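Side-chain contacts in glycoside hydrolase (Streptococcus pneumoniae serotype 4, PDB 6ORH), which probably hydrolyses alpha-L-fucosidic bonds, as a family 29 alpha-L-fucosidase, releasing fucose from host-derived carbohydrate antigens: residues E167-G172 with I253-V258; C199-F202 with G206-I209; S208-G213 with L223-N228. The protein carries 2 engineered substitutions. All blocks are in the same frame, centred on the assembly; numbering follows the deposited sequence.

Interaction 1: residues E167-G172 with I253-V258. Engineered in segment 167-172: N171 (natural residue Asp). With GAL (beta-D-galactopyranose), chain C; FUC (alpha-L-fucopyranose), chain B; FUC (alpha-L-fucopyranose), chain D.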
# COMPACT_ATOMS: atom_id res chain seq x y z
N GLU A 167 11.57 -2.61 -27.11
CA GLU A 167 12.02 -1.80 -25.98
C GLU A 167 13.54 -1.77 -25.94
O GLU A 167 14.18 -2.79 -26.20
CB GLU A 167 11.48 -2.41 -24.68
CG GLU A 167 11.75 -1.57 -23.41
CD GLU A 167 10.86 -1.96 -22.24
OE1 GLU A 167 9.79 -2.57 -22.47
OE2 GLU A 167 11.21 -1.64 -21.08
N VAL A 168 14.10 -0.59 -25.64
CA VAL A 168 15.54 -0.45 -25.40
C VAL A 168 15.70 -0.02 -23.94
O VAL A 168 14.99 0.89 -23.53
CB VAL A 168 16.16 0.58 -26.36
CG1 VAL A 168 17.61 0.89 -25.98
CG2 VAL A 168 16.08 0.09 -27.82
N TRP A 169 16.62 -0.67 -23.20
CA TRP A 169 16.79 -0.38 -21.78
C TRP A 169 18.13 0.31 -21.55
O TRP A 169 19.19 -0.25 -21.87
CB TRP A 169 16.74 -1.72 -21.00
CG TRP A 169 15.66 -1.78 -19.95
CD1 TRP A 169 14.33 -1.98 -20.16
CD2 TRP A 169 15.83 -1.69 -18.53
NE1 TRP A 169 13.64 -1.99 -18.98
CE2 TRP A 169 14.55 -1.86 -17.95
CE3 TRP A 169 16.94 -1.49 -17.67
CZ2 TRP A 169 14.32 -1.84 -16.58
CZ3 TRP A 169 16.71 -1.51 -16.30
CH2 TRP A 169 15.42 -1.64 -15.78
N MET A 170 18.06 1.53 -20.96
CA MET A 170 19.24 2.30 -20.58
C MET A 170 19.27 2.46 -19.06
O MET A 170 18.72 3.41 -18.50
CB MET A 170 19.16 3.68 -21.25
CG MET A 170 19.13 3.55 -22.76
SD MET A 170 18.97 5.17 -23.50
CE MET A 170 18.97 4.75 -25.24
N ASN A 171 19.90 1.50 -18.39
CA ASN A 171 19.95 1.48 -16.94
C ASN A 171 20.60 2.77 -16.43
O ASN A 171 21.59 3.20 -17.00
CB ASN A 171 20.77 0.26 -16.50
CG ASN A 171 20.44 -0.13 -15.08
OD1 ASN A 171 20.73 0.62 -14.14
ND2 ASN A 171 19.88 -1.29 -14.89
N GLY A 172 20.06 3.35 -15.34
CA GLY A 172 20.65 4.59 -14.83
C GLY A 172 21.75 4.37 -13.78
O GLY A 172 22.36 5.35 -13.34
N ILE A 253 5.05 5.19 -18.85
CA ILE A 253 4.77 3.96 -18.09
C ILE A 253 5.82 3.78 -17.00
O ILE A 253 7.02 3.70 -17.33
CB ILE A 253 4.81 2.77 -19.06
CG1 ILE A 253 3.68 2.87 -20.10
CG2 ILE A 253 4.77 1.44 -18.31
CD1 ILE A 253 3.80 1.85 -21.20
N GLY A 254 5.37 3.65 -15.74
CA GLY A 254 6.29 3.30 -14.64
C GLY A 254 6.46 1.77 -14.59
O GLY A 254 5.69 1.07 -13.92
N GLU A 255 7.45 1.27 -15.33
CA GLU A 255 7.64 -0.17 -15.47
C GLU A 255 8.12 -0.76 -14.14
O GLU A 255 9.06 -0.26 -13.53
CB GLU A 255 8.72 -0.37 -16.54
CG GLU A 255 8.88 -1.81 -16.99
CD GLU A 255 9.94 -1.87 -18.08
OE1 GLU A 255 11.10 -1.60 -17.75
OE2 GLU A 255 9.60 -2.20 -19.23
N ALA A 256 7.49 -1.87 -13.69
CA ALA A 256 7.83 -2.47 -12.40
C ALA A 256 8.73 -3.68 -12.61
O ALA A 256 8.21 -4.76 -12.87
CB ALA A 256 6.55 -2.88 -11.70
N ASP A 257 10.05 -3.47 -12.49
CA ASP A 257 11.00 -4.55 -12.69
C ASP A 257 11.35 -5.20 -11.36
O ASP A 257 11.54 -4.52 -10.36
CB ASP A 257 12.27 -4.03 -13.38
CG ASP A 257 13.02 -2.95 -12.61
OD1 ASP A 257 12.36 -2.04 -12.01
OD2 ASP A 257 14.26 -2.99 -12.58
N VAL A 258 11.51 -6.52 -11.37
CA VAL A 258 11.81 -7.22 -10.13
C VAL A 258 12.36 -8.57 -10.53
O VAL A 258 11.89 -9.15 -11.52
CB VAL A 258 10.55 -7.34 -9.25
CG1 VAL A 258 9.37 -7.97 -9.99
CG2 VAL A 258 10.83 -8.13 -7.96
C1 GAL C . 18.50 1.58 -10.50
C2 GAL C . 18.83 2.89 -11.25
C3 GAL C . 17.66 3.31 -12.16
C4 GAL C . 17.10 2.13 -12.97
C5 GAL C . 16.81 0.99 -11.99
C6 GAL C . 16.23 -0.24 -12.64
O2 GAL C . 19.05 3.94 -10.29
O3 GAL C . 18.08 4.40 -13.03
O4 GAL C . 18.05 1.68 -13.97
O5 GAL C . 18.08 0.57 -11.42
O6 GAL C . 15.78 -1.16 -11.61
C1 FUC B . 20.37 -1.78 -11.54
C2 FUC B . 21.60 -2.57 -11.97
C3 FUC B . 21.34 -4.04 -11.66
C4 FUC B . 20.18 -4.56 -12.51
C5 FUC B . 18.94 -3.68 -12.20
C6 FUC B . 17.77 -3.98 -13.12
O2 FUC B . 22.71 -2.08 -11.20
O3 FUC B . 22.54 -4.79 -11.93
O4 FUC B . 20.56 -4.50 -13.91
O5 FUC B . 19.24 -2.23 -12.31
C1 FUC D . 20.11 4.83 -10.64
C2 FUC D . 19.76 6.19 -10.00
C3 FUC D . 19.91 6.06 -8.46
C4 FUC D . 21.31 5.63 -8.08
C5 FUC D . 21.57 4.29 -8.76
C6 FUC D . 22.96 3.73 -8.51
O2 FUC D . 18.44 6.52 -10.36
O3 FUC D . 19.62 7.29 -7.78
O4 FUC D . 22.29 6.58 -8.53
O5 FUC D . 21.39 4.49 -10.16

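Interaction 2: residues C199-F202 with G206-I209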
# COMPACT_ATOMS: atom_id res chain seq x y z
N CYS A 199 9.55 2.34 -31.00
CA CYS A 199 10.15 1.46 -29.99
C CYS A 199 10.21 2.17 -28.64
O CYS A 199 10.70 3.30 -28.55
CB CYS A 199 11.57 1.12 -30.43
SG CYS A 199 12.42 -0.04 -29.32
N LEU A 200 9.74 1.50 -27.56
CA LEU A 200 9.75 2.09 -26.24
C LEU A 200 11.18 2.21 -25.71
O LEU A 200 12.02 1.37 -26.00
CB LEU A 200 8.94 1.18 -25.31
CG LEU A 200 7.48 1.02 -25.71
CD1 LEU A 200 6.84 -0.10 -24.87
CD2 LEU A 200 6.74 2.32 -25.49
N ILE A 201 11.45 3.24 -24.88
CA ILE A 201 12.78 3.37 -24.28
C ILE A 201 12.64 3.58 -22.77
O ILE A 201 11.92 4.48 -22.31
CB ILE A 201 13.54 4.56 -24.92
CG1 ILE A 201 13.70 4.39 -26.44
CG2 ILE A 201 14.88 4.75 -24.21
CD1 ILE A 201 14.17 5.65 -27.16
N PHE A 202 13.31 2.71 -22.00
CA PHE A 202 13.48 2.89 -20.56
C PHE A 202 14.78 3.66 -20.35
O PHE A 202 15.82 3.25 -20.84
CB PHE A 202 13.60 1.51 -19.90
CG PHE A 202 13.82 1.56 -18.41
CD1 PHE A 202 15.08 1.86 -17.90
CD2 PHE A 202 12.79 1.29 -17.53
CE1 PHE A 202 15.29 1.88 -16.53
CE2 PHE A 202 13.00 1.32 -16.15
CZ PHE A 202 14.25 1.64 -15.65
N GLY A 206 13.25 11.78 -20.21
CA GLY A 206 11.80 11.78 -20.43
C GLY A 206 11.35 10.94 -21.62
O GLY A 206 10.73 11.46 -22.57
N THR A 207 11.63 9.62 -21.53
CA THR A 207 11.27 8.67 -22.58
C THR A 207 9.92 8.04 -22.26
O THR A 207 9.23 8.43 -21.32
CB THR A 207 12.41 7.66 -22.77
OG1 THR A 207 12.71 7.14 -21.47
CG2 THR A 207 13.64 8.31 -23.36
N SER A 208 9.52 7.04 -23.06
CA SER A 208 8.19 6.47 -22.96
C SER A 208 8.03 5.56 -21.75
O SER A 208 6.89 5.30 -21.34
CB SER A 208 7.81 5.77 -24.25
OG SER A 208 8.92 4.97 -24.71
N ILE A 209 9.14 5.04 -21.21
CA ILE A 209 9.13 4.21 -20.00
C ILE A 209 10.04 4.84 -18.94
O ILE A 209 11.14 5.25 -19.26
CB ILE A 209 9.57 2.77 -20.31
CG1 ILE A 209 8.76 2.18 -21.48
CG2 ILE A 209 9.46 1.90 -19.04
CD1 ILE A 209 9.10 0.73 -21.80
O HOH W 1 9.31 5.49 -27.38

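Interaction 3: residues S208-G213 with L223-N228. With GAL (beta-D-galactopyranose), chain C.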
# COMPACT_ATOMS: atom_id res chain seq x y z
N SER A 208 9.52 7.04 -23.06
CA SER A 208 8.19 6.47 -22.96
C SER A 208 8.03 5.56 -21.75
O SER A 208 6.89 5.30 -21.34
CB SER A 208 7.81 5.77 -24.25
OG SER A 208 8.92 4.97 -24.71
N ILE A 209 9.14 5.04 -21.21
CA ILE A 209 9.13 4.21 -20.00
C ILE A 209 10.04 4.84 -18.94
O ILE A 209 11.14 5.25 -19.26
CB ILE A 209 9.57 2.77 -20.31
CG1 ILE A 209 8.76 2.18 -21.48
CG2 ILE A 209 9.46 1.90 -19.04
CD1 ILE A 209 9.10 0.73 -21.80
N ARG A 210 9.57 4.89 -17.68
CA ARG A 210 10.40 5.30 -16.55
C ARG A 210 10.52 4.13 -15.57
O ARG A 210 9.73 3.18 -15.60
CB ARG A 210 9.76 6.50 -15.81
CG ARG A 210 8.49 6.16 -15.03
CD ARG A 210 8.03 7.41 -14.28
NE ARG A 210 6.89 7.07 -13.41
CZ ARG A 210 5.64 6.99 -13.83
NH1 ARG A 210 5.35 7.23 -15.10
NH2 ARG A 210 4.69 6.65 -12.95
N TRP A 211 11.50 4.24 -14.67
CA TRP A 211 11.57 3.31 -13.56
C TRP A 211 10.47 3.62 -12.55
O TRP A 211 10.15 4.79 -12.35
CB TRP A 211 12.96 3.49 -12.95
CG TRP A 211 13.21 2.44 -11.92
CD1 TRP A 211 12.81 1.14 -11.92
CD2 TRP A 211 13.93 2.65 -10.70
NE1 TRP A 211 13.23 0.51 -10.78
CE2 TRP A 211 13.92 1.41 -10.01
CE3 TRP A 211 14.58 3.75 -10.13
CZ2 TRP A 211 14.57 1.24 -8.78
CZ3 TRP A 211 15.22 3.58 -8.91
CH2 TRP A 211 15.20 2.35 -8.25
N ILE A 212 9.88 2.57 -11.94
CA ILE A 212 8.85 2.77 -10.91
C ILE A 212 9.46 3.23 -9.58
O ILE A 212 8.72 3.65 -8.68
CB ILE A 212 7.99 1.50 -10.72
CG1 ILE A 212 6.68 1.78 -9.97
CG2 ILE A 212 8.79 0.41 -10.01
CD1 ILE A 212 5.68 2.64 -10.76
N GLY A 213 10.79 3.15 -9.44
CA GLY A 213 11.49 3.71 -8.28
C GLY A 213 11.85 2.66 -7.22
O GLY A 213 12.43 3.00 -6.18
N LEU A 223 -1.19 5.75 -9.01
CA LEU A 223 -0.21 5.66 -10.09
C LEU A 223 -0.73 6.43 -11.29
O LEU A 223 -1.59 5.93 -12.04
CB LEU A 223 0.13 4.21 -10.47
CG LEU A 223 1.08 4.11 -11.69
CD1 LEU A 223 2.45 4.74 -11.40
CD2 LEU A 223 1.24 2.67 -12.21
N TRP A 224 -0.21 7.66 -11.47
CA TRP A 224 -0.40 8.41 -12.70
C TRP A 224 0.67 7.99 -13.70
O TRP A 224 1.88 8.04 -13.39
CB TRP A 224 -0.30 9.92 -12.39
CG TRP A 224 -1.35 10.37 -11.43
CD1 TRP A 224 -1.27 10.60 -10.07
CD2 TRP A 224 -2.71 10.66 -11.80
NE1 TRP A 224 -2.49 11.00 -9.57
CE2 TRP A 224 -3.38 11.05 -10.62
CE3 TRP A 224 -3.41 10.58 -13.02
CZ2 TRP A 224 -4.75 11.36 -10.62
CZ3 TRP A 224 -4.75 10.94 -13.03
CH2 TRP A 224 -5.38 11.33 -11.85
N GLN A 225 0.24 7.51 -14.87
CA GLN A 225 1.19 7.10 -15.90
C GLN A 225 1.57 8.32 -16.74
O GLN A 225 1.31 8.37 -17.94
CB GLN A 225 0.57 5.98 -16.76
CG GLN A 225 0.35 4.69 -15.98
CD GLN A 225 1.62 3.91 -15.73
OE1 GLN A 225 2.64 4.42 -15.27
NE2 GLN A 225 1.57 2.61 -16.02
N LYS A 226 2.17 9.30 -16.07
CA LYS A 226 2.55 10.57 -16.70
C LYS A 226 3.50 11.27 -15.74
O LYS A 226 3.37 11.13 -14.51
CB LYS A 226 1.31 11.45 -17.02
CG LYS A 226 0.34 11.73 -15.88
CD LYS A 226 -0.78 12.69 -16.34
CE LYS A 226 -1.81 12.97 -15.26
NZ LYS A 226 -2.84 13.96 -15.72
N VAL A 227 4.42 12.07 -16.31
CA VAL A 227 5.41 12.83 -15.54
C VAL A 227 5.77 14.07 -16.34
O VAL A 227 5.44 14.16 -17.50
CB VAL A 227 6.69 12.01 -15.30
CG1 VAL A 227 6.50 10.85 -14.31
CG2 VAL A 227 7.35 11.54 -16.59
N ASN A 228 6.48 15.00 -15.69
CA ASN A 228 7.16 16.10 -16.36
C ASN A 228 8.63 15.70 -16.48
O ASN A 228 9.26 15.40 -15.47
CB ASN A 228 6.97 17.35 -15.50
CG ASN A 228 7.57 18.56 -16.18
OD1 ASN A 228 8.57 18.46 -16.88
ND2 ASN A 228 6.93 19.72 -15.99
C1 GAL C . 18.50 1.58 -10.50
C2 GAL C . 18.83 2.89 -11.25
C3 GAL C . 17.66 3.31 -12.16
C4 GAL C . 17.10 2.13 -12.97
C5 GAL C . 16.81 0.99 -11.99
C6 GAL C . 16.23 -0.24 -12.64
O2 GAL C . 19.05 3.94 -10.29
O3 GAL C . 18.08 4.40 -13.03
O4 GAL C . 18.05 1.68 -13.97
O5 GAL C . 18.08 0.57 -11.42
O6 GAL C . 15.78 -1.16 -11.61

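Interaction 1: residues E167-G172 with I253-V258
E167 and E255 both turn CG opposite their own backbone N (chi1 -174° and -170°) and run on extended, so their carboxylates arrive from opposite directions, nearly coplanar, with E167 OE2 and E255 OE2 2.5 Å apart. Each acid has a partner beyond the pair: K70 salt-bridges E167 OE1, and the Y18 hydroxyl is hydrogen-bonded to E255 OE2. The other oxygen of E255 takes the indole N-H of W169 on its syn lone pair, NE1 to OE1 2.8 Å, close to the ring plane but bent at 144°. Farther round the same ring edge, W169 CH2 lies 3.7 Å from D257 OD2, which accepts a hydrogen bond from galactose O6 at 2.6 Å. Beside the ring, the engineered N171 sends ND2 almost straight to the chain B fucose O5 (2.8 Å), while G172 N donates to galactose O4 (3.0 Å). With strand axes 12.6 Å apart at closest approach, side chains and galactose together span the interior of the TIM-type barrel, at its glycan pocket. Strand 167-169 runs between strands 119-124 and 200-202, backed by helix 185-196 under V168 and M170; strand 250-259 pairs with 292-295, and L293 touches W169, E255 and D257.

Interaction 2: residues C199-F202 with G206-I209
I201 and S208 meet through a main-chain N-H and a side-chain hydroxyl: I201 N donates to S208 OG over 3.1 Å in a fairly straight bond (161°). The serine oxygen sits between its own backbone N and carbonyl carbon (chi1 45°), which turns it toward strand 200-202. It has a second partner: S208 OG donates to a water whose oxygen is 2.7 Å away, and that water donates in turn to C199 O over 2.8 Å. The hydroxyl therefore accepts and donates at once, and links, directly and through the water, the successive peptides 200-201 and 199-200 at the start of the strand. I201 O is held twice as well. I209 N donates to it from 3.0 Å and T207 OG1 from 2.9 Å, on opposite faces of the carbonyl plane; neither lies on a lone pair. T207 OG1 is also hydrogen-bonded to S203 OG. Past this point F202 CA makes a C-H...O contact with I209 O at 3.6 Å, nearly linear at the hydrogen (165°). I209 fills the inner side, its CD1 packing on L200 CB at 3.5 Å and its CG2 meeting the edge of the F202 ring. The single F202-I209 bridge joins two parallel strands that follow each other without an intervening helix, and it completes the eight-stranded ring of a TIM-type barrel beside the glycan pocket.

Interaction 3: residues S208-G213 with L223-N228
R210 meets four residues of segment 223-228, each from a different direction. V227 CG1 covers one face of the guanidinium and also touches the stem, 3.8 Å from R210 CD. L223 CD1 comes at the edge instead, 3.3 Å from R210 NH2, the two chains lying antiparallel alongside one another. Tilted out of the guanidinium plane is W224 O, to which NH2 donates over 3.2 Å; the N-H...O angle of 136° marks a bent bond. The Q225 amide stands almost perpendicular to the guanidinium (87°), and its OE1, 3.8 Å from NH2, is engaged by G254 N. R210 is also held by L241 O at NE and by S252 OG at NH1. From CG to NE its chain is extended, which carries the charged group across to the loop and strand 226-227. This strand runs antiparallel to barrel strand 250-259, which also pairs, in parallel, with strand 209-211, where R210 sits; Q225 centres an inverse gamma turn just before strand 226-227. L241 belongs to helix 238-243, whereas I209 packs on E255 and W211 on the galactose, consistent with R210 directed to the outer side of a TIM-type barrel. I212 CD1 and L223 CD1 touch at 3.9 Å, their side chains roughly perpendicular. W211 points away at roughly a right angle to R210, into the glycan pocket. Galactose C5 lies 3.5 Å above the plane of its indole, over the ring centre, and G213 N is 3.4 Å from the other face, offset toward the rim. E406 of the second subunit also packs on W211.

The three contacts occupy one curved sheet, with centres 8 Å apart for interactions 1 and 2 and 10 Å for the other two pairs. Interactions 1 and 2 lie on the neighbouring strands 167-169 and 200-202, where M170 N and F202 O are 2.8 Å apart, a probable hydrogen bond. On the other flank, I253 O and R210 N, also 2.8 Å apart, tie interaction 1 to interaction 3, which shares S208 and I209 with interaction 2. At the galactose the contacts converge: D257 and G172 of interaction 1 bind it, W211 of interaction 3 covers it and F202 of interaction 2 touches it. F202 CZ and W211 CB pack 3.5 Å apart.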